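Long-range contacts in solute Binding Protein, BlMnBP1 in complex with mannotrisoe (Bifidobacterium animalis subsp. lactis, PDB 6I5V), which binds mannotriose and, as the solute-binding protein of an ABC transporter, probably delivers beta-manno-oligosaccharides for uptake: residues Ile23-Asn28 with Val58-Asp63; Thr207-Phe212 with Lys421-Asn426. All blocks are in the same frame, centred on the assembly; numbering follows the deposited sequence.

Contact 1: Ile23-Asn28 with Val58-Asp63. With BMA (beta-D-mannopyranose), chain B.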
loop_
_atom_site.group_PDB
_atom_site.type_symbol
_atom_site.label_atom_id
_atom_site.label_comp_id
_atom_site.label_asym_id
_atom_site.label_seq_id
_atom_site.Cartn_x
_atom_site.Cartn_y
_atom_site.Cartn_z
ATOM N N ILE A 23 -9.598 23.812 7.434
ATOM C CA ILE A 23 -8.560 22.820 7.716
ATOM C C ILE A 23 -7.915 22.346 6.420
ATOM O O ILE A 23 -8.546 22.262 5.357
ATOM C CB ILE A 23 -9.056 21.583 8.488
ATOM C CG1 ILE A 23 -10.066 20.808 7.641
ATOM C CG2 ILE A 23 -9.558 21.986 9.840
ATOM C CD1 ILE A 23 -10.392 19.517 8.217
ATOM N N THR A 24 -6.646 21.988 6.542
ATOM C CA THR A 24 -5.805 21.687 5.394
ATOM C C THR A 24 -5.485 20.194 5.402
ATOM O O THR A 24 -4.981 19.648 6.391
ATOM C CB THR A 24 -4.560 22.553 5.410
ATOM O OG1 THR A 24 -4.925 23.830 4.910
ATOM C CG2 THR A 24 -3.483 22.010 4.490
ATOM N N PHE A 25 -5.836 19.532 4.316
ATOM C CA PHE A 25 -5.761 18.080 4.209
ATOM C C PHE A 25 -4.765 17.772 3.100
ATOM O O PHE A 25 -4.989 18.136 1.940
ATOM C CB PHE A 25 -7.160 17.522 3.950
ATOM C CG PHE A 25 -7.188 16.096 3.456
ATOM C CD1 PHE A 25 -6.326 15.135 3.969
ATOM C CD2 PHE A 25 -8.106 15.722 2.489
ATOM C CE1 PHE A 25 -6.373 13.817 3.486
ATOM C CE2 PHE A 25 -8.160 14.405 1.999
ATOM C CZ PHE A 25 -7.298 13.461 2.496
ATOM N N MET A 26 -3.631 17.194 3.481
ATOM C CA MET A 26 -2.603 16.791 2.535
ATOM C C MET A 26 -2.803 15.328 2.147
ATOM O O MET A 26 -2.877 14.454 3.022
ATOM C CB MET A 26 -1.204 16.944 3.135
ATOM C CG MET A 26 -0.823 18.304 3.650
ATOM S SD MET A 26 0.792 18.306 4.478
ATOM C CE MET A 26 1.837 17.651 3.167
ATOM N N ASN A 27 -2.815 15.024 0.850
ATOM C CA ASN A 27 -2.858 13.604 0.490
ATOM C C ASN A 27 -2.100 13.355 -0.810
ATOM O O ASN A 27 -1.613 14.292 -1.460
ATOM C CB ASN A 27 -4.300 13.088 0.394
ATOM C CG ASN A 27 -5.068 13.750 -0.698
ATOM O OD1 ASN A 27 -4.945 13.388 -1.894
ATOM N ND2 ASN A 27 -5.871 14.750 -0.318
ATOM N N ASN A 28 -2.012 12.054 -1.176
ATOM C CA ASN A 28 -1.268 11.595 -2.339
ATOM C C ASN A 28 -2.085 11.594 -3.626
ATOM O O ASN A 28 -1.510 11.391 -4.704
ATOM C CB ASN A 28 -0.728 10.162 -2.103
ATOM C CG ASN A 28 -1.853 9.140 -1.846
ATOM O OD1 ASN A 28 -2.820 9.457 -1.183
ATOM N ND2 ASN A 28 -1.729 7.920 -2.399
ATOM N N VAL A 58 -12.439 22.846 3.726
ATOM C CA VAL A 58 -11.366 21.879 3.576
ATOM C C VAL A 58 -10.545 22.273 2.361
ATOM O O VAL A 58 -11.040 22.230 1.230
ATOM C CB VAL A 58 -11.901 20.449 3.449
ATOM C CG1 VAL A 58 -10.752 19.478 3.302
ATOM C CG2 VAL A 58 -12.756 20.102 4.681
ATOM N N LYS A 59 -9.307 22.696 2.599
ATOM C CA LYS A 59 -8.338 22.922 1.539
ATOM C C LYS A 59 -7.618 21.596 1.316
ATOM O O LYS A 59 -7.040 21.047 2.260
ATOM C CB LYS A 59 -7.342 24.016 1.932
ATOM C CG LYS A 59 -7.457 25.335 1.161
ATOM C CD LYS A 59 -7.045 26.561 2.013
ATOM C CE LYS A 59 -7.337 27.863 1.270
ATOM N NZ LYS A 59 -7.111 29.089 2.085
ATOM N N VAL A 60 -7.687 21.073 0.106
ATOM C CA VAL A 60 -7.020 19.799 -0.251
ATOM C C VAL A 60 -5.693 20.148 -0.907
ATOM O O VAL A 60 -5.703 20.906 -1.853
ATOM C CB VAL A 60 -7.886 18.962 -1.201
ATOM C CG1 VAL A 60 -7.037 18.228 -2.223
ATOM C CG2 VAL A 60 -8.777 17.996 -0.449
ATOM N N GLN A 61 -4.590 19.654 -0.378
ATOM C CA GLN A 61 -3.281 19.829 -1.005
ATOM C C GLN A 61 -2.716 18.468 -1.377
ATOM O O GLN A 61 -2.701 17.550 -0.550
ATOM C CB GLN A 61 -2.298 20.538 -0.087
ATOM C CG GLN A 61 -2.912 21.645 0.740
ATOM C CD GLN A 61 -1.874 22.527 1.397
ATOM O OE1 GLN A 61 -0.863 22.045 1.908
ATOM N NE2 GLN A 61 -2.109 23.832 1.368
ATOM N N THR A 62 -2.221 18.361 -2.598
ATOM C CA THR A 62 -1.706 17.112 -3.111
ATOM C C THR A 62 -0.361 17.345 -3.772
ATOM O O THR A 62 -0.098 18.391 -4.373
ATOM C CB THR A 62 -2.677 16.465 -4.108
ATOM O OG1 THR A 62 -3.041 17.405 -5.131
ATOM C CG2 THR A 62 -3.920 15.986 -3.396
ATOM N N ASP A 63 0.480 16.330 -3.649
ATOM C CA ASP A 63 1.856 16.353 -4.099
ATOM C C ASP A 63 2.158 15.015 -4.757
ATOM O O ASP A 63 1.866 13.948 -4.194
ATOM C CB ASP A 63 2.783 16.613 -2.909
ATOM C CG ASP A 63 4.163 17.100 -3.331
ATOM O OD1 ASP A 63 4.805 16.463 -4.212
ATOM O OD2 ASP A 63 4.601 18.123 -2.761
HETATM C C1 BMA B . -0.252 6.143 -5.189
HETATM C C2 BMA B . 1.034 6.056 -4.294
HETATM C C3 BMA B . 1.061 4.731 -3.525
HETATM C C4 BMA B . -0.308 4.480 -2.778
HETATM C C5 BMA B . -1.477 4.612 -3.768
HETATM C C6 BMA B . -2.851 4.451 -3.047
HETATM O O2 BMA B . 1.070 7.106 -3.316
HETATM O O3 BMA B . 2.197 4.652 -2.613
HETATM O O4 BMA B . -0.380 3.169 -2.267
HETATM O O5 BMA B . -1.430 5.887 -4.484
HETATM O O6 BMA B . -3.019 5.467 -2.057
HETATM O O HOH W 1 1.106 11.209 -5.205
#
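Phe25 and Val60 pair at the middle of two neighbouring parallel strands, the beta arms of a right-handed beta-alpha-beta unit in which helix 42-52 makes the crossover. Four backbone hydrogen bonds sew residues 23-27 to 58-62; that from Gln61 N to Phe25 O is 2.8 Å long and nearly straight at its hydrogen (172°).

The tight face carries Ile23, Phe25 and Asn27 beside Val58, Val60 and Thr62, beneath helix 42-52. Beta-branched residues suit this extended chain, and their branches pack on the neighbours: the Ile23 CG1 methylene lies alongside the Val58 CG2 methyl, 4.1 Å away. In Phe25 a chi1 of 164° puts CG opposite the backbone N and brings CD2 to 3.8 Å from Val60 CG2; Trp42 meets the ring edge-to-face. Asn27 ND2 sits above the plane of the Phe25 ring, toward its rim, and Asn27 OD1 accepts a bond from Arg29 N while lying 3.2 Å from Thr62 CG2.

The face of Thr24, Lys59 and Gln61 is the one nearer solvent. Thr24 CG2 rests 3.5 Å from Gln61 CD, and the exposed Lys59 keeps only its aliphatic root near Thr24 before its chain leads away, as suits a long charged residue at a solvent margin. Met26 is the buried exception, its flexible thioether chain reaching Arg73 of helix 66-76.

Beyond the C-terminal ends of the strands, the usual place for a binding site in such a fold, a water lies within hydrogen-bonding distance of both Asn28 O and Asp63 O, and Asn28 enters the glycan pocket. An amide with two N-H groups is apt there: Asn28 ND2 donates to O6 of the mannose at 2.8 Å and to O2 of the same sugar at 3.1 Å.

Contact 2: Thr207-Phe212 with Lys421-Asn426. With ZN (zinc ion), chain G; ZN (zinc ion), chain K.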
loop_
_atom_site.group_PDB
_atom_site.type_symbol
_atom_site.label_atom_id
_atom_site.label_comp_id
_atom_site.label_asym_id
_atom_site.label_seq_id
_atom_site.Cartn_x
_atom_site.Cartn_y
_atom_site.Cartn_z
ATOM N N THR A 207 13.451 -11.442 13.801
ATOM C CA THR A 207 14.253 -12.401 14.559
ATOM C C THR A 207 14.973 -13.417 13.658
ATOM O O THR A 207 15.598 -14.348 14.164
ATOM C CB THR A 207 13.369 -13.125 15.599
ATOM O OG1 THR A 207 12.309 -13.849 14.951
ATOM C CG2 THR A 207 12.736 -12.114 16.570
ATOM N N THR A 208 14.929 -13.243 12.336
ATOM C CA THR A 208 15.619 -14.112 11.380
ATOM C C THR A 208 16.786 -13.349 10.743
ATOM O O THR A 208 16.582 -12.327 10.092
ATOM C CB THR A 208 14.633 -14.587 10.309
ATOM O OG1 THR A 208 13.517 -15.235 10.932
ATOM C CG2 THR A 208 15.303 -15.564 9.283
ATOM N N LYS A 209 18.004 -13.836 10.946
ATOM C CA LYS A 209 19.183 -13.165 10.408
ATOM C C LYS A 209 19.147 -13.076 8.880
ATOM O O LYS A 209 19.420 -12.013 8.314
ATOM C CB LYS A 209 20.453 -13.887 10.866
ATOM C CG LYS A 209 20.663 -13.812 12.373
ATOM C CD LYS A 209 21.571 -14.914 12.869
ATOM C CE LYS A 209 21.853 -14.794 14.369
ATOM N NZ LYS A 209 22.448 -13.478 14.739
ATOM N N GLU A 210 18.799 -14.166 8.189
ATOM C CA GLU A 210 18.938 -14.227 6.727
ATOM C C GLU A 210 17.623 -14.597 6.045
ATOM O O GLU A 210 17.522 -15.618 5.345
ATOM C CB GLU A 210 20.056 -15.197 6.352
ATOM C CG GLU A 210 21.430 -14.648 6.708
ATOM C CD GLU A 210 22.580 -15.592 6.382
ATOM O OE1 GLU A 210 22.357 -16.722 5.886
ATOM O OE2 GLU A 210 23.727 -15.205 6.653
ATOM N N PRO A 211 16.610 -13.735 6.177
ATOM C CA PRO A 211 15.265 -14.044 5.671
ATOM C C PRO A 211 15.074 -13.920 4.168
ATOM O O PRO A 211 14.003 -14.322 3.662
ATOM C CB PRO A 211 14.421 -12.998 6.366
ATOM C CG PRO A 211 15.327 -11.813 6.327
ATOM C CD PRO A 211 16.670 -12.370 6.720
ATOM N N PHE A 212 16.051 -13.355 3.446
ATOM C CA PHE A 212 15.934 -13.143 2.007
ATOM C C PHE A 212 16.576 -14.266 1.228
ATOM O O PHE A 212 16.505 -14.263 0.004
ATOM C CB PHE A 212 16.543 -11.766 1.589
ATOM C CG PHE A 212 16.057 -10.652 2.438
ATOM C CD1 PHE A 212 14.750 -10.266 2.373
ATOM C CD2 PHE A 212 16.910 -9.989 3.319
ATOM C CE1 PHE A 212 14.265 -9.269 3.218
ATOM C CE2 PHE A 212 16.442 -8.994 4.151
ATOM C CZ PHE A 212 15.125 -8.619 4.101
ATOM N N LYS A 421 23.285 -8.443 10.551
ATOM C CA LYS A 421 23.928 -7.596 11.543
ATOM C C LYS A 421 22.884 -6.886 12.385
ATOM O O LYS A 421 22.993 -6.833 13.613
ATOM C CB LYS A 421 24.851 -6.576 10.886
ATOM C CG LYS A 421 25.392 -5.536 11.838
ATOM C CD LYS A 421 26.664 -4.854 11.299
ATOM C CE LYS A 421 26.702 -3.329 11.515
ATOM N NZ LYS A 421 27.430 -2.651 10.367
ATOM N N ALA A 422 21.878 -6.308 11.732
ATOM C CA ALA A 422 20.876 -5.537 12.450
ATOM C C ALA A 422 20.059 -6.424 13.391
ATOM O O ALA A 422 19.594 -5.963 14.443
ATOM C CB ALA A 422 19.973 -4.826 11.442
ATOM N N VAL A 423 19.876 -7.694 13.041
ATOM C CA VAL A 423 19.083 -8.576 13.897
ATOM C C VAL A 423 19.851 -8.871 15.167
ATOM O O VAL A 423 19.314 -8.750 16.285
ATOM C CB VAL A 423 18.679 -9.851 13.133
ATOM C CG1 VAL A 423 18.174 -10.977 14.099
ATOM C CG2 VAL A 423 17.588 -9.466 12.124
ATOM N N GLU A 424 21.146 -9.161 15.021
ATOM C CA GLU A 424 21.976 -9.466 16.177
ATOM C C GLU A 424 22.092 -8.268 17.090
ATOM O O GLU A 424 22.070 -8.411 18.318
ATOM C CB GLU A 424 23.371 -9.919 15.738
ATOM C CG GLU A 424 24.345 -10.151 16.908
ATOM C CD GLU A 424 23.739 -11.019 18.009
ATOM O OE1 GLU A 424 23.058 -12.019 17.667
ATOM O OE2 GLU A 424 23.921 -10.686 19.211
ATOM N N ASP A 425 22.219 -7.077 16.493
ATOM C CA ASP A 425 22.314 -5.828 17.230
ATOM C C ASP A 425 21.068 -5.529 18.066
ATOM O O ASP A 425 21.172 -4.829 19.082
ATOM C CB ASP A 425 22.540 -4.670 16.261
ATOM C CG ASP A 425 23.993 -4.505 15.869
ATOM O OD1 ASP A 425 24.828 -5.308 16.382
ATOM O OD2 ASP A 425 24.278 -3.563 15.062
ATOM N N ASN A 426 19.890 -5.997 17.647
ATOM C CA ASN A 426 18.641 -5.690 18.354
ATOM C C ASN A 426 18.025 -6.883 19.057
ATOM O O ASN A 426 18.605 -7.949 19.063
ATOM C CB ASN A 426 17.606 -5.145 17.384
ATOM C CG ASN A 426 17.927 -3.747 16.931
ATOM O OD1 ASN A 426 17.603 -2.755 17.615
ATOM N ND2 ASN A 426 18.615 -3.654 15.782
ATOM O OXT ASN A 426 16.900 -6.816 19.563
HETATM ZN ZN ZN G . 19.229 -9.840 19.685
HETATM ZN ZN ZN K . 23.274 -13.637 18.696
#
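Val423, buried near the end of the C-terminal helix 408-425, has its CB directed toward the loop that follows helix 200-207. Its two methyls divide the work. CG1, anti to the backbone N (chi1 165°), touches Thr207 and Lys209, coming within 4.0 Å of Thr207 C and 4.1 Å of Lys209 CG. CG2 lies against the Thr208 carbonyl, 3.7 Å from Thr208 O. A compact, beta-branched group suits this place, since it offers two methyls to the loop at once; Val378 of helix 374-382 also packs on it.

Lys209 crosses Val423 at a slant, laying its CG methylene on the valine while the rest of the chain runs on past it to Glu424. The last torsion bends (chi4 -57°), and this turns the ammonium group to Glu424, whose side chain runs beside it in the same direction. Lys209 NZ and Glu424 OE1 form a salt bridge through a weak hydrogen bond of 3.3 Å. That same oxygen binds a zinc ion at 1.9 Å.

At the chain terminus, Asn426 ND2 donates to Ala422 O (2.8 Å, 170° at the hydrogen) and also to Asp381, a use of both N-H groups that suits an amide, and the terminal carboxylate binds a second zinc ion through Asn426 O at 2.1 Å.

Glu424 OE1 is thus shared between the zinc ion and an ammonium group. Two positive partners would be expected to hold the carboxylate in its charged form, with the metal taking the stronger share and the lysine a looser electrostatic one.

Overall arrangement
Contact 1 is complete before contact 2 opens: residues 23-28 and 58-63 pair early in the chain, whereas Thr207-Phe212 meets the C-terminal residues Lys421-Asn426. Their centres lie 39 Å apart, the nearest atoms about 24 Å, and they do not touch. The first belongs to the eight-stranded mixed sheet, with strand 21-27 between strands 56-62 and 83-85; the second lies among helices, where helix 408-425 meets the loop after helix 200-207 next to helix 374-382. Contact 1 therefore brings sheet architecture to the sugar pocket, while contact 2 fastens the chain end to the protein surface, well away from the mannotriose.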